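Porin (Acinetobacter baumannii AB307-0294, PDB 5DL7) probably forms an outer-membrane channel of the OprD porin family that lets small molecules, perhaps including vanillate, cross the outer membrane of the bacterium. Local coordinates at residues A[33-38]-A[45-50]; A[387-392]-A[410-415]; A[365-370]-A[391-396]. All blocks are in the same frame, centred on the assembly; numbering follows the deposited sequence.

Contact 1 (A[33-38]-A[45-50]). With CA (calcium ion), chain D; C8E ((hydroxyethyloxy)tri(ethyloxy)octane), chain K.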
loop_
_atom_site.group_PDB
_atom_site.type_symbol
_atom_site.label_atom_id
_atom_site.label_comp_id
_atom_site.label_asym_id
_atom_site.label_seq_id
_atom_site.Cartn_x
_atom_site.Cartn_y
_atom_site.Cartn_z
ATOM N N ASP A 33 -7.053 15.595 1.673
ATOM C CA ASP A 33 -7.255 16.780 0.763
ATOM C C ASP A 33 -6.109 16.762 -0.214
ATOM O O ASP A 33 -5.000 17.208 0.153
ATOM C CB ASP A 33 -7.151 18.014 1.621
ATOM C CG ASP A 33 -7.215 19.379 0.750
ATOM O OD1 ASP A 33 -7.983 19.331 -0.261
ATOM O OD2 ASP A 33 -6.482 20.400 1.124
ATOM N N ARG A 34 -6.357 16.480 -1.481
ATOM C CA ARG A 34 -5.326 16.606 -2.506
ATOM C C ARG A 34 -5.806 17.884 -3.340
ATOM O O ARG A 34 -6.689 17.837 -4.148
ATOM C CB ARG A 34 -5.272 15.379 -3.343
ATOM C CG ARG A 34 -4.313 15.429 -4.530
ATOM C CD ARG A 34 -4.246 14.216 -5.360
ATOM N NE ARG A 34 -3.584 13.123 -4.580
ATOM C CZ ARG A 34 -3.730 11.839 -4.770
ATOM N NH1 ARG A 34 -4.366 11.344 -5.803
ATOM N NH2 ARG A 34 -2.972 10.951 -4.089
ATOM N N ASP A 35 -5.187 18.989 -3.041
ATOM C CA ASP A 35 -5.629 20.291 -3.605
ATOM C C ASP A 35 -4.806 20.535 -4.782
ATOM O O ASP A 35 -3.624 20.968 -4.770
ATOM C CB ASP A 35 -5.461 21.342 -2.573
ATOM C CG ASP A 35 -6.037 22.674 -3.055
ATOM O OD1 ASP A 35 -6.162 22.872 -4.273
ATOM O OD2 ASP A 35 -6.268 23.433 -2.074
ATOM N N TYR A 36 -5.444 20.331 -5.945
ATOM C CA TYR A 36 -4.798 20.513 -7.251
ATOM C C TYR A 36 -4.349 21.908 -7.457
ATOM O O TYR A 36 -5.113 22.869 -7.191
ATOM C CB TYR A 36 -5.750 20.131 -8.373
ATOM C CG TYR A 36 -6.352 18.833 -8.248
ATOM C CD1 TYR A 36 -5.609 17.660 -8.173
ATOM C CD2 TYR A 36 -7.798 18.694 -8.199
ATOM C CE1 TYR A 36 -6.186 16.375 -8.122
ATOM C CE2 TYR A 36 -8.386 17.476 -8.119
ATOM C CZ TYR A 36 -7.568 16.271 -8.051
ATOM O OH TYR A 36 -8.242 15.106 -7.999
ATOM N N LYS A 37 -3.131 22.112 -7.964
ATOM C CA LYS A 37 -2.614 23.455 -8.261
ATOM C C LYS A 37 -3.345 24.163 -9.408
ATOM O O LYS A 37 -3.530 25.393 -9.290
ATOM C CB LYS A 37 -1.119 23.483 -8.451
ATOM C CG LYS A 37 -0.520 23.037 -7.101
ATOM C CD LYS A 37 0.841 23.582 -6.614
ATOM C CE LYS A 37 2.050 22.804 -7.107
ATOM N NZ LYS A 37 3.122 23.912 -7.258
ATOM N N LYS A 38 -3.728 23.442 -10.453
ATOM C CA LYS A 38 -4.280 24.011 -11.671
ATOM C C LYS A 38 -5.738 23.651 -11.861
ATOM O O LYS A 38 -6.202 23.731 -12.983
ATOM C CB LYS A 38 -3.461 23.532 -12.834
ATOM C CG LYS A 38 -2.023 24.149 -12.782
ATOM C CD LYS A 38 -1.248 23.816 -14.051
ATOM C CE LYS A 38 -0.868 22.284 -14.188
ATOM N NZ LYS A 38 -0.836 21.668 -15.621
ATOM N N ALA A 45 -10.074 20.149 -5.959
ATOM C CA ALA A 45 -9.354 19.256 -5.029
ATOM C C ALA A 45 -10.093 17.928 -4.993
ATOM O O ALA A 45 -11.274 17.874 -5.422
ATOM C CB ALA A 45 -9.305 19.858 -3.619
ATOM N N ALA A 46 -9.361 16.852 -4.650
ATOM C CA ALA A 46 -9.956 15.560 -4.232
ATOM C C ALA A 46 -10.012 15.632 -2.720
ATOM O O ALA A 46 -8.945 15.888 -2.074
ATOM C CB ALA A 46 -9.133 14.374 -4.651
ATOM N N ARG A 47 -11.181 15.408 -2.100
ATOM C CA ARG A 47 -11.264 15.711 -0.660
ATOM C C ARG A 47 -12.374 14.892 -0.048
ATOM O O ARG A 47 -13.396 14.703 -0.689
ATOM C CB ARG A 47 -11.633 17.169 -0.405
ATOM C CG ARG A 47 -11.559 17.731 0.995
ATOM C CD ARG A 47 -11.851 19.255 1.048
ATOM N NE ARG A 47 -10.776 19.931 0.408
ATOM C CZ ARG A 47 -10.676 21.283 0.176
ATOM N NH1 ARG A 47 -11.692 22.047 0.434
ATOM N NH2 ARG A 47 -9.643 21.789 -0.432
ATOM N N ASP A 48 -12.135 14.439 1.184
ATOM C CA ASP A 48 -13.234 13.817 1.973
ATOM C C ASP A 48 -12.772 13.815 3.440
ATOM O O ASP A 48 -11.612 13.966 3.784
ATOM C CB ASP A 48 -13.542 12.359 1.569
ATOM C CG ASP A 48 -14.424 12.174 0.406
ATOM O OD1 ASP A 48 -15.592 12.617 0.374
ATOM O OD2 ASP A 48 -13.936 11.502 -0.659
ATOM N N TRP A 49 -13.780 13.682 4.319
ATOM C CA TRP A 49 -13.514 13.584 5.717
ATOM C C TRP A 49 -14.452 12.454 6.221
ATOM O O TRP A 49 -15.687 12.500 6.052
ATOM C CB TRP A 49 -13.806 14.828 6.439
ATOM C CG TRP A 49 -13.399 14.835 7.882
ATOM C CD1 TRP A 49 -12.497 13.993 8.532
ATOM C CD2 TRP A 49 -13.953 15.673 8.904
ATOM N NE1 TRP A 49 -12.425 14.302 9.848
ATOM C CE2 TRP A 49 -13.355 15.273 10.126
ATOM C CE3 TRP A 49 -14.960 16.665 8.916
ATOM C CZ2 TRP A 49 -13.630 15.916 11.344
ATOM C CZ3 TRP A 49 -15.333 17.216 10.103
ATOM C CH2 TRP A 49 -14.686 16.842 11.328
ATOM N N ALA A 50 -13.821 11.387 6.738
ATOM C CA ALA A 50 -14.564 10.195 7.101
ATOM C C ALA A 50 -14.118 9.565 8.377
ATOM O O ALA A 50 -13.031 9.776 8.885
ATOM C CB ALA A 50 -14.436 9.094 6.000
HETATM CA CA CA D . -7.060 23.726 -6.106
HETATM O O12 C8E K . -13.615 19.926 6.173
HETATM C C13 C8E K . -13.482 19.602 7.537
HETATM C C14 C8E K . -12.125 18.965 7.790
HETATM O O15 C8E K . -11.851 18.843 9.190
HETATM C C16 C8E K . -10.487 18.483 9.520
HETATM C C17 C8E K . -10.644 17.496 10.646
HETATM O O18 C8E K . -9.426 17.053 11.242
HETATM C C19 C8E K . -9.501 15.659 11.592
HETATM C C20 C8E K . -8.153 15.012 11.894
HETATM O O21 C8E K . -8.121 13.602 11.435
HETATM O O HOH W 1 -5.510 25.276 -5.477
#

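Contact 2 (A[387-392]-A[410-415]). With C8E ((hydroxyethyloxy)tri(ethyloxy)octane), chain K.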
loop_
_atom_site.group_PDB
_atom_site.type_symbol
_atom_site.label_atom_id
_atom_site.label_comp_id
_atom_site.label_asym_id
_atom_site.label_seq_id
_atom_site.Cartn_x
_atom_site.Cartn_y
_atom_site.Cartn_z
ATOM N N ARG A 387 -1.565 11.434 13.182
ATOM C CA ARG A 387 -0.572 11.637 12.163
ATOM C C ARG A 387 -0.992 12.738 11.289
ATOM O O ARG A 387 -2.208 12.879 10.957
ATOM C CB ARG A 387 -0.359 10.322 11.451
ATOM C CG ARG A 387 0.768 10.253 10.514
ATOM C CD ARG A 387 0.735 8.897 9.824
ATOM N NE ARG A 387 1.908 8.689 9.021
ATOM C CZ ARG A 387 2.071 7.556 8.285
ATOM N NH1 ARG A 387 1.045 6.649 8.196
ATOM N NH2 ARG A 387 3.161 7.388 7.552
ATOM N N ALA A 388 0.022 13.454 10.813
ATOM C CA ALA A 388 -0.188 14.465 9.798
ATOM C C ALA A 388 0.891 14.365 8.701
ATOM O O ALA A 388 2.079 14.236 9.023
ATOM C CB ALA A 388 -0.143 15.860 10.402
ATOM N N ARG A 389 0.419 14.259 7.487
ATOM C CA ARG A 389 1.241 14.111 6.319
ATOM C C ARG A 389 0.902 15.216 5.348
ATOM O O ARG A 389 -0.269 15.512 5.052
ATOM C CB ARG A 389 1.049 12.774 5.682
ATOM C CG ARG A 389 1.767 11.629 6.407
ATOM C CD ARG A 389 1.393 10.236 5.799
ATOM N NE ARG A 389 0.020 9.941 6.150
ATOM C CZ ARG A 389 -0.661 8.898 5.634
ATOM N NH1 ARG A 389 -0.006 8.090 4.750
ATOM N NH2 ARG A 389 -1.904 8.594 6.033
ATOM N N PHE A 390 1.974 15.741 4.735
ATOM C CA PHE A 390 1.873 16.808 3.702
ATOM C C PHE A 390 2.804 16.499 2.527
ATOM O O PHE A 390 3.956 16.157 2.742
ATOM C CB PHE A 390 2.279 18.121 4.283
ATOM C CG PHE A 390 1.562 18.530 5.486
ATOM C CD1 PHE A 390 0.282 19.251 5.357
ATOM C CD2 PHE A 390 2.067 18.250 6.794
ATOM C CE1 PHE A 390 -0.413 19.543 6.621
ATOM C CE2 PHE A 390 1.358 18.598 7.992
ATOM C CZ PHE A 390 0.159 19.271 7.862
ATOM N N SER A 391 2.336 16.701 1.327
ATOM C CA SER A 391 3.100 16.469 0.120
ATOM C C SER A 391 2.922 17.751 -0.771
ATOM O O SER A 391 1.818 18.092 -1.101
ATOM C CB SER A 391 2.635 15.280 -0.578
ATOM O OG SER A 391 3.017 15.213 -1.950
ATOM N N HIS A 392 4.024 18.311 -1.208
ATOM C CA HIS A 392 3.981 19.314 -2.267
ATOM C C HIS A 392 4.535 18.524 -3.490
ATOM O O HIS A 392 5.732 18.227 -3.577
ATOM C CB HIS A 392 4.987 20.500 -1.950
ATOM C CG HIS A 392 5.154 21.510 -3.118
ATOM N ND1 HIS A 392 4.113 21.964 -3.875
ATOM C CD2 HIS A 392 6.278 22.050 -3.707
ATOM C CE1 HIS A 392 4.547 22.832 -4.801
ATOM N NE2 HIS A 392 5.865 22.858 -4.740
ATOM N N ARG A 410 -2.940 14.683 4.481
ATOM C CA ARG A 410 -3.710 13.580 5.071
ATOM C C ARG A 410 -3.546 13.737 6.594
ATOM O O ARG A 410 -2.469 13.876 7.112
ATOM C CB ARG A 410 -3.165 12.168 4.697
ATOM C CG ARG A 410 -3.192 11.901 3.216
ATOM C CD ARG A 410 -2.612 10.484 2.843
ATOM N NE ARG A 410 -2.487 10.423 1.386
ATOM C CZ ARG A 410 -2.078 9.340 0.743
ATOM N NH1 ARG A 410 -1.827 8.243 1.399
ATOM N NH2 ARG A 410 -1.791 9.428 -0.504
ATOM N N LEU A 411 -4.670 13.726 7.327
ATOM C CA LEU A 411 -4.680 13.770 8.782
ATOM C C LEU A 411 -5.410 12.535 9.303
ATOM O O LEU A 411 -6.467 12.189 8.781
ATOM C CB LEU A 411 -5.402 15.005 9.255
ATOM C CG LEU A 411 -4.839 16.366 8.729
ATOM C CD1 LEU A 411 -5.785 17.550 9.191
ATOM C CD2 LEU A 411 -3.381 16.608 9.070
ATOM N N ASN A 412 -4.811 11.893 10.244
ATOM C CA ASN A 412 -5.308 10.683 10.862
ATOM C C ASN A 412 -5.368 10.731 12.313
ATOM O O ASN A 412 -4.360 11.097 13.001
ATOM C CB ASN A 412 -4.449 9.441 10.458
ATOM C CG ASN A 412 -4.342 9.258 8.944
ATOM O OD1 ASN A 412 -3.468 9.771 8.225
ATOM N ND2 ASN A 412 -5.358 8.541 8.399
ATOM N N VAL A 413 -6.473 10.334 12.932
ATOM C CA VAL A 413 -6.487 10.019 14.358
ATOM C C VAL A 413 -7.058 8.623 14.499
ATOM O O VAL A 413 -8.139 8.348 13.964
ATOM C CB VAL A 413 -7.313 11.028 15.223
ATOM C CG1 VAL A 413 -7.305 10.580 16.622
ATOM C CG2 VAL A 413 -6.783 12.482 15.001
ATOM N N ASP A 414 -6.337 7.736 15.129
ATOM C CA ASP A 414 -6.739 6.342 15.309
ATOM C C ASP A 414 -6.659 5.873 16.743
ATOM O O ASP A 414 -5.793 6.298 17.583
ATOM C CB ASP A 414 -5.866 5.440 14.441
ATOM C CG ASP A 414 -6.029 5.683 12.887
ATOM O OD1 ASP A 414 -6.726 6.525 12.371
ATOM O OD2 ASP A 414 -5.563 4.854 12.112
ATOM N N TYR A 415 -7.556 4.959 17.166
ATOM C CA TYR A 415 -7.428 4.374 18.456
ATOM C C TYR A 415 -7.712 2.874 18.327
ATOM O O TYR A 415 -8.787 2.551 17.785
ATOM C CB TYR A 415 -8.457 4.988 19.482
ATOM C CG TYR A 415 -8.343 4.396 20.866
ATOM C CD1 TYR A 415 -7.305 4.740 21.747
ATOM C CD2 TYR A 415 -9.214 3.410 21.304
ATOM C CE1 TYR A 415 -7.123 4.092 22.943
ATOM C CE2 TYR A 415 -9.102 2.785 22.543
ATOM C CZ TYR A 415 -8.053 3.118 23.359
ATOM O OH TYR A 415 -7.949 2.489 24.522
HETATM O O12 C8E K . -13.615 19.926 6.173
HETATM C C13 C8E K . -13.482 19.602 7.537
HETATM C C14 C8E K . -12.125 18.965 7.790
HETATM O O15 C8E K . -11.851 18.843 9.190
HETATM C C16 C8E K . -10.487 18.483 9.520
HETATM C C17 C8E K . -10.644 17.496 10.646
HETATM O O18 C8E K . -9.426 17.053 11.242
HETATM C C19 C8E K . -9.501 15.659 11.592
HETATM C C20 C8E K . -8.153 15.012 11.894
HETATM O O21 C8E K . -8.121 13.602 11.435
HETATM O O HOH W 2 -1.368 11.397 8.147
HETATM O O HOH W 3 -2.906 6.907 3.773
#

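Contact 3 (A[365-370]-A[391-396])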
loop_
_atom_site.group_PDB
_atom_site.type_symbol
_atom_site.label_atom_id
_atom_site.label_comp_id
_atom_site.label_asym_id
_atom_site.label_seq_id
_atom_site.Cartn_x
_atom_site.Cartn_y
_atom_site.Cartn_z
ATOM N N GLU A 365 8.663 14.794 -12.575
ATOM C CA GLU A 365 7.789 15.040 -11.386
ATOM C C GLU A 365 8.609 15.074 -10.119
ATOM O O GLU A 365 9.707 14.468 -10.099
ATOM C CB GLU A 365 6.651 13.995 -11.266
ATOM C CG GLU A 365 7.236 12.615 -11.107
ATOM C CD GLU A 365 6.194 11.472 -11.150
ATOM O OE1 GLU A 365 5.035 11.714 -10.771
ATOM O OE2 GLU A 365 6.554 10.231 -11.287
ATOM N N ASP A 366 8.130 15.750 -9.112
ATOM C CA ASP A 366 8.861 15.763 -7.822
ATOM C C ASP A 366 7.912 15.927 -6.673
ATOM O O ASP A 366 6.800 16.451 -6.823
ATOM C CB ASP A 366 10.068 16.653 -7.779
ATOM C CG ASP A 366 9.810 18.154 -7.712
ATOM O OD1 ASP A 366 8.662 18.615 -7.877
ATOM O OD2 ASP A 366 10.806 18.941 -7.483
ATOM N N SER A 367 8.346 15.450 -5.527
ATOM C CA SER A 367 7.558 15.546 -4.271
ATOM C C SER A 367 8.456 15.882 -3.099
ATOM O O SER A 367 9.478 15.184 -2.915
ATOM C CB SER A 367 7.010 14.148 -3.937
ATOM O OG SER A 367 6.011 13.667 -4.805
ATOM N N LEU A 368 8.005 16.818 -2.324
ATOM C CA LEU A 368 8.580 17.092 -0.965
ATOM C C LEU A 368 7.507 16.716 0.040
ATOM O O LEU A 368 6.443 17.300 0.010
ATOM C CB LEU A 368 9.070 18.544 -0.775
ATOM C CG LEU A 368 9.666 18.870 0.618
ATOM C CD1 LEU A 368 10.959 17.955 0.830
ATOM C CD2 LEU A 368 9.983 20.338 0.552
ATOM N N GLU A 369 7.810 15.790 0.921
ATOM C CA GLU A 369 6.885 15.351 1.941
ATOM C C GLU A 369 7.393 15.501 3.371
ATOM O O GLU A 369 8.561 15.439 3.654
ATOM C CB GLU A 369 6.531 13.882 1.874
ATOM C CG GLU A 369 6.003 13.515 0.465
ATOM C CD GLU A 369 5.420 12.070 0.431
ATOM O OE1 GLU A 369 5.503 11.292 1.389
ATOM O OE2 GLU A 369 4.891 11.758 -0.706
ATOM N N PHE A 370 6.435 15.708 4.248
ATOM C CA PHE A 370 6.567 15.772 5.727
ATOM C C PHE A 370 5.574 14.863 6.396
ATOM O O PHE A 370 4.467 14.786 5.946
ATOM C CB PHE A 370 6.351 17.173 6.277
ATOM C CG PHE A 370 7.321 18.110 5.758
ATOM C CD1 PHE A 370 8.564 18.202 6.390
ATOM C CD2 PHE A 370 7.094 18.877 4.601
ATOM C CE1 PHE A 370 9.604 19.066 5.956
ATOM C CE2 PHE A 370 8.105 19.782 4.148
ATOM C CZ PHE A 370 9.375 19.825 4.805
ATOM N N SER A 391 2.336 16.701 1.327
ATOM C CA SER A 391 3.100 16.469 0.120
ATOM C C SER A 391 2.922 17.751 -0.771
ATOM O O SER A 391 1.818 18.092 -1.101
ATOM C CB SER A 391 2.635 15.280 -0.578
ATOM O OG SER A 391 3.017 15.213 -1.950
ATOM N N HIS A 392 4.024 18.311 -1.208
ATOM C CA HIS A 392 3.981 19.314 -2.267
ATOM C C HIS A 392 4.535 18.524 -3.490
ATOM O O HIS A 392 5.732 18.227 -3.577
ATOM C CB HIS A 392 4.987 20.500 -1.950
ATOM C CG HIS A 392 5.154 21.510 -3.118
ATOM N ND1 HIS A 392 4.113 21.964 -3.875
ATOM C CD2 HIS A 392 6.278 22.050 -3.707
ATOM C CE1 HIS A 392 4.547 22.832 -4.801
ATOM N NE2 HIS A 392 5.865 22.858 -4.740
ATOM N N TYR A 393 3.657 18.365 -4.438
ATOM C CA TYR A 393 3.885 17.553 -5.628
ATOM C C TYR A 393 3.730 18.383 -6.885
ATOM O O TYR A 393 2.745 19.134 -7.077
ATOM C CB TYR A 393 2.883 16.362 -5.629
ATOM C CG TYR A 393 2.998 15.560 -6.910
ATOM C CD1 TYR A 393 4.064 14.744 -7.182
ATOM C CD2 TYR A 393 1.933 15.663 -7.838
ATOM C CE1 TYR A 393 4.123 14.054 -8.417
ATOM C CE2 TYR A 393 2.022 14.993 -9.068
ATOM C CZ TYR A 393 3.079 14.165 -9.297
ATOM O OH TYR A 393 3.186 13.494 -10.591
ATOM N N ARG A 394 4.727 18.265 -7.791
ATOM C CA ARG A 394 4.599 18.955 -9.071
ATOM C C ARG A 394 4.913 17.981 -10.200
ATOM O O ARG A 394 5.822 17.078 -10.068
ATOM C CB ARG A 394 5.623 20.008 -9.150
ATOM C CG ARG A 394 5.687 21.055 -8.031
ATOM C CD ARG A 394 6.871 22.056 -8.277
ATOM N NE ARG A 394 8.216 21.405 -8.222
ATOM C CZ ARG A 394 9.294 22.012 -8.646
ATOM N NH1 ARG A 394 10.459 21.458 -8.674
ATOM N NH2 ARG A 394 9.164 23.308 -9.081
ATOM N N ASN A 395 4.264 18.215 -11.331
ATOM C CA ASN A 395 4.732 17.541 -12.539
ATOM C C ASN A 395 4.482 18.417 -13.745
ATOM O O ASN A 395 3.773 19.465 -13.593
ATOM C CB ASN A 395 4.114 16.107 -12.736
ATOM C CG ASN A 395 2.665 16.099 -13.131
ATOM O OD1 ASN A 395 2.194 16.953 -13.927
ATOM N ND2 ASN A 395 1.921 15.182 -12.576
ATOM N N ASP A 396 5.054 18.081 -14.907
ATOM C CA ASP A 396 4.825 18.843 -16.105
ATOM C C ASP A 396 4.030 17.944 -17.123
ATOM O O ASP A 396 4.089 18.135 -18.342
ATOM C CB ASP A 396 6.126 19.365 -16.698
ATOM C CG ASP A 396 7.099 18.282 -17.215
ATOM O OD1 ASP A 396 6.831 17.058 -16.948
ATOM O OD2 ASP A 396 8.171 18.620 -17.777
HETATM O O HOH W 4 7.367 19.289 -5.518
HETATM O O HOH W 5 4.179 12.881 -3.012
#

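Contact 1 (A[33-38]-A[45-50])
Ala45 opens the second segment against the first strand: its CB lies 3.3 Å from the carbonyl O of Arg34 and also packs on CA of Asp35. The Tyr36 ring slants past the backbone here, with CD2 near the nitrogen of Ala45. Ala46 and Arg34 form a hydrogen-bonded antiparallel pair: Arg34 N gives a nearly straight bond of 2.7 Å to the O of Ala46, and Ala46 N returns one. On the face shared with Arg34, CB of Ala46 meets OH of Tyr36 at 3.5 Å. A bend at chi3 (-68°) in Arg47 sets NE beside Asp33, and NE (2.9 Å) and NH2 both donate to one oxygen, OD1. Both nitrogens approach from the same side above the carboxylate, whose plane stands 75° from the guanidinium. Tyr88 adds a cation-pi contact to Arg47. Next to this bridge, Asp35 OD1 binds the calcium ion at 2.2 Å and the carbonyl O of Tyr36 binds it too; Asp39 and Thr44 of the connecting turn are further ligands. The chemistry implies a hairpin end fastened twice, by a metal that ties the strand end to the turn and by a salt bridge between the strands.

Contact 2 (A[387-392]-A[410-415])
Arg389 reaches across to Asn412, its NH2 giving a hydrogen bond of 2.9 Å to OD1 at 164°. The amide oxygen lies in the guanidinium plane, although the donor stands 32° out of the amide plane. A bend at chi3 (-71°) places NE of Arg389 where it donates to a water that in turn donates to Asn412 OD1 and to the O of Arg410. A second water accepts from Arg389 NH2 and Arg410 NH1, bridging two like charges whose NH1 atoms are 3.8 Å apart; Glu408 forms a salt bridge with Arg410. The guanidinium of Arg389 is sandwiched, with CD of Arg410 over the centre of one face and NH1 of Arg387 over the other; NH2 of Arg387 is salt-bridged to Asp371. Backbone bonds join Arg387 with Asn412 and Arg389 with Arg410, two in each pair. Between them, the non-hydrogen-bonded pair on the other face brings CB of Ala388 to CD2 of Leu411 at 3.6 Å. A detergent molecule lies with O21 3.8 Å from CB of Leu411. This hairpin belongs to the barrel: strand 384-395 pairs along its other edge with strand 363-375, and strand 406-418 pairs with strand 22-36, joining the last strand to the first.

Contact 3 (A[365-370]-A[391-396])
Glu365 and Tyr393 meet at one end of an antiparallel hairpin in the porin beta-barrel, formed by strands 363-375 and 384-395. Tyr393 OH donates to the anti lone pair of Glu365 OE1 at 2.6 Å, and this oxygen lies at the ring edge, in its plane. Ser310 also bonds to this OE1, and Asn395 ND2 donates to the tyrosine hydroxyl. The CB atoms of Glu365 and Asn395 touch at 3.6 Å. Asp366 turns to the other face, its CG between the backbone N and the carbonyl carbon (chi1 74°), and its carboxylate receives Arg394 side-on: NE to OD1 and NH1 to OD2, each 2.8 Å. The two flat groups are 31° apart, and both bonds arrive on the syn side, giving a two-pronged salt bridge; Tyr347 is a further partner of OD2. Backbone bonds in both directions join Asp366 to Arg394. Ser367 returns to the first face, where OG sits at the edge of the Tyr393 ring, 3.3 Å from CD1, and Tyr312 OH is hydrogen-bonded to this OG. Leu368 exchanges backbone bonds with His392. Glu369 lays CG against CB of Ser391 at 3.9 Å, while Arg346 holds its carboxylate from a neighbouring strand. Ser309 is another partner of Ser391 OG. One water links three of these side chains, donating to Glu369 OE2 at 2.7 Å and hydrogen-bonded to OG of both Ser367 and Ser391.

In the fold
The three contacts follow one another round the barrel wall, with strand 384-395 common to contacts 2 and 3 through Ser391 and His392. The pairing of strands 22-36 and 406-418 carries contact 2 on to contact 1. Centres lie 14 Å apart for contacts 1 and 2, 15 Å for contacts 1 and 3, and 16 Å for contacts 2 and 3. Lys37, beside the calcium site of contact 1, leans on His392, whose side chain is about 12 Å from the bound calcium ion. Arg34 and Arg410 bring like charges near one another between contacts 1 and 2, and Glu408 forms a salt bridge with each. One detergent molecule touches both of these contacts, at Trp49 and Leu411; Leu368 of contact 3 also touches bound detergent.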